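Local coordinates for protein tryptophanyl-tRNA synthetase (Aeropyrum pernix, PDB 3A04) that charges tRNA(Trp) with L-tryptophan at the expense of ATP, being a class I aminoacyl-tRNA synthetase that also carries an iron-sulfur cluster, at residues Arg117-Arg121 with Glu122-Arg126. Sequence-based numbering, arbitrary orientation.
Sequences RRIGR and EEAVR
G120 and A124 close the first turn of a helix: A124 N donates to G120 O at 2.9 Å, nearly straight at 169°, and one residue on V125 N reaches R121 O in a longer bond of 3.2 Å. G120 takes the N-cap position, its backbone still extended, and R121 opens the helix. Being glycine, the cap residue contributes no side chain of its own; its carbonyl starts the helical bonding, and A124 CB lies 3.4 Å from that same G120 O.

The hydrophobic part of the contact comes from I119, just ahead of the cap. I119 faces the new turn, and its CG2 branch, anti to the backbone N, lies 4.0 Å from A124 CB. E123 runs across I119 at about a right angle, its carboxyl carbon CD 4.0 Å from I119 CG2. I119 and A124 occupy the N' and N4 positions of a hydrophobic staple, here with a small alanine as partner.

R121 turns the other way. A chain bent at both chi2 and chi3 carries its guanidinium off the turn, where NH1 makes a salt bridge with D110 and NH2 hydrogen-bonds T152 OG1 and the carbonyl oxygen of the C-terminal F372. V125 CG2 stays 3.5 Å from R121 O, beside the second helical bond.

The loop through R117-G120 links helix 110-115 to helix 121-139, near the surface of the catalytic domain. I119 packs on A113 of the first of these helices and on S80 of the HIGH region, V125 and R121 lean on P370 of the C-terminal tail, and R121 also packs on R160 of the second subunit.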
loop_
_atom_site.group_PDB
_atom_site.type_symbol
_atom_site.label_atom_id
_atom_site.label_comp_id
_atom_site.label_asym_id
_atom_site.label_seq_id
_atom_site.Cartn_x
_atom_site.Cartn_y
_atom_site.Cartn_z
ATOM N N ARG A 117 -5.640 4.112 13.865
ATOM C CA ARG A 117 -6.449 4.347 15.116
ATOM C C ARG A 117 -6.676 3.097 15.924
ATOM O O ARG A 117 -7.319 3.147 16.963
ATOM C CB ARG A 117 -7.797 4.929 14.783
ATOM C CG ARG A 117 -7.707 6.146 13.925
ATOM C CD ARG A 117 -7.768 7.397 14.737
ATOM N NE ARG A 117 -8.011 8.542 13.845
ATOM C CZ ARG A 117 -9.125 9.283 13.827
ATOM N NH1 ARG A 117 -10.152 9.039 14.689
ATOM N NH2 ARG A 117 -9.187 10.278 12.945
ATOM N N ARG A 118 -6.218 1.960 15.397
ATOM C CA ARG A 118 -6.270 0.691 16.103
ATOM C C ARG A 118 -7.695 0.264 16.330
ATOM O O ARG A 118 -8.012 -0.334 17.337
ATOM C CB ARG A 118 -5.486 0.737 17.447
ATOM C CG ARG A 118 -3.966 0.768 17.304
ATOM C CD ARG A 118 -3.205 1.078 18.672
ATOM N NE ARG A 118 -3.593 2.413 19.159
ATOM C CZ ARG A 118 -4.061 2.699 20.383
ATOM N NH1 ARG A 118 -4.154 1.751 21.322
ATOM N NH2 ARG A 118 -4.422 3.947 20.686
ATOM N N ILE A 119 -8.565 0.569 15.388
ATOM C CA ILE A 119 -9.951 0.126 15.460
ATOM C C ILE A 119 -10.121 -1.234 14.777
ATOM O O ILE A 119 -9.753 -1.392 13.589
ATOM C CB ILE A 119 -10.850 1.157 14.795
ATOM C CG1 ILE A 119 -10.808 2.454 15.629
ATOM C CG2 ILE A 119 -12.293 0.695 14.679
ATOM C CD1 ILE A 119 -11.487 3.558 14.858
ATOM N N GLY A 120 -10.704 -2.191 15.502
ATOM C CA GLY A 120 -10.966 -3.541 14.948
ATOM C C GLY A 120 -11.721 -3.616 13.638
ATOM O O GLY A 120 -12.554 -2.738 13.309
ATOM N N ARG A 121 -11.492 -4.702 12.882
ATOM C CA ARG A 121 -12.105 -4.867 11.562
ATOM C C ARG A 121 -13.598 -4.941 11.690
ATOM O O ARG A 121 -14.338 -4.260 10.974
ATOM C CB ARG A 121 -11.544 -6.105 10.801
ATOM C CG ARG A 121 -10.025 -6.061 10.727
ATOM C CD ARG A 121 -9.518 -4.955 9.687
ATOM N NE ARG A 121 -9.997 -5.300 8.338
ATOM C CZ ARG A 121 -10.363 -4.422 7.419
ATOM N NH1 ARG A 121 -10.464 -3.093 7.714
ATOM N NH2 ARG A 121 -10.728 -4.862 6.241
ATOM N N GLU A 122 -14.082 -5.798 12.579
ATOM C CA GLU A 122 -15.537 -6.024 12.622
ATOM C C GLU A 122 -16.264 -4.700 13.027
ATOM O O GLU A 122 -17.292 -4.340 12.400
ATOM C CB GLU A 122 -15.916 -7.102 13.648
ATOM C CG GLU A 122 -17.402 -7.383 13.633
ATOM C CD GLU A 122 -17.818 -8.543 14.552
ATOM O OE1 GLU A 122 -16.917 -9.239 15.116
ATOM O OE2 GLU A 122 -19.055 -8.764 14.682
ATOM N N GLU A 123 -15.686 -4.011 14.002
ATOM C CA GLU A 123 -16.278 -2.783 14.534
ATOM C C GLU A 123 -16.227 -1.617 13.489
ATOM O O GLU A 123 -17.256 -0.961 13.235
ATOM C CB GLU A 123 -15.601 -2.371 15.856
ATOM C CG GLU A 123 -15.979 -0.942 16.368
ATOM C CD GLU A 123 -15.002 -0.364 17.387
ATOM O OE1 GLU A 123 -14.216 -1.161 17.984
ATOM O OE2 GLU A 123 -15.002 0.885 17.602
ATOM N N ALA A 124 -15.075 -1.415 12.835
ATOM C CA ALA A 124 -14.988 -0.399 11.757
ATOM C C ALA A 124 -16.043 -0.585 10.739
ATOM O O ALA A 124 -16.632 0.409 10.316
ATOM C CB ALA A 124 -13.579 -0.368 11.056
ATOM N N VAL A 125 -16.292 -1.844 10.330
ATOM C CA VAL A 125 -17.247 -2.133 9.272
ATOM C C VAL A 125 -18.672 -1.857 9.737
ATOM O O VAL A 125 -19.508 -1.266 8.989
ATOM C CB VAL A 125 -17.154 -3.627 8.723
ATOM C CG1 VAL A 125 -18.417 -4.033 7.926
ATOM C CG2 VAL A 125 -15.868 -3.834 7.855
ATOM N N ARG A 126 -18.974 -2.310 10.952
ATOM C CA ARG A 126 -20.269 -2.081 11.568
ATOM C C ARG A 126 -20.578 -0.597 11.591
ATOM O O ARG A 126 -21.564 -0.140 11.008
ATOM C CB ARG A 126 -20.481 -2.789 12.837
ATOM C CG ARG A 126 -21.861 -2.617 13.447
ATOM C CD ARG A 126 -21.951 -3.225 14.802
ATOM N NE ARG A 126 -21.011 -2.646 15.731
ATOM C CZ ARG A 126 -19.949 -3.275 16.198
ATOM N NH1 ARG A 126 -19.680 -4.510 15.829
ATOM N NH2 ARG A 126 -19.141 -2.664 17.022
#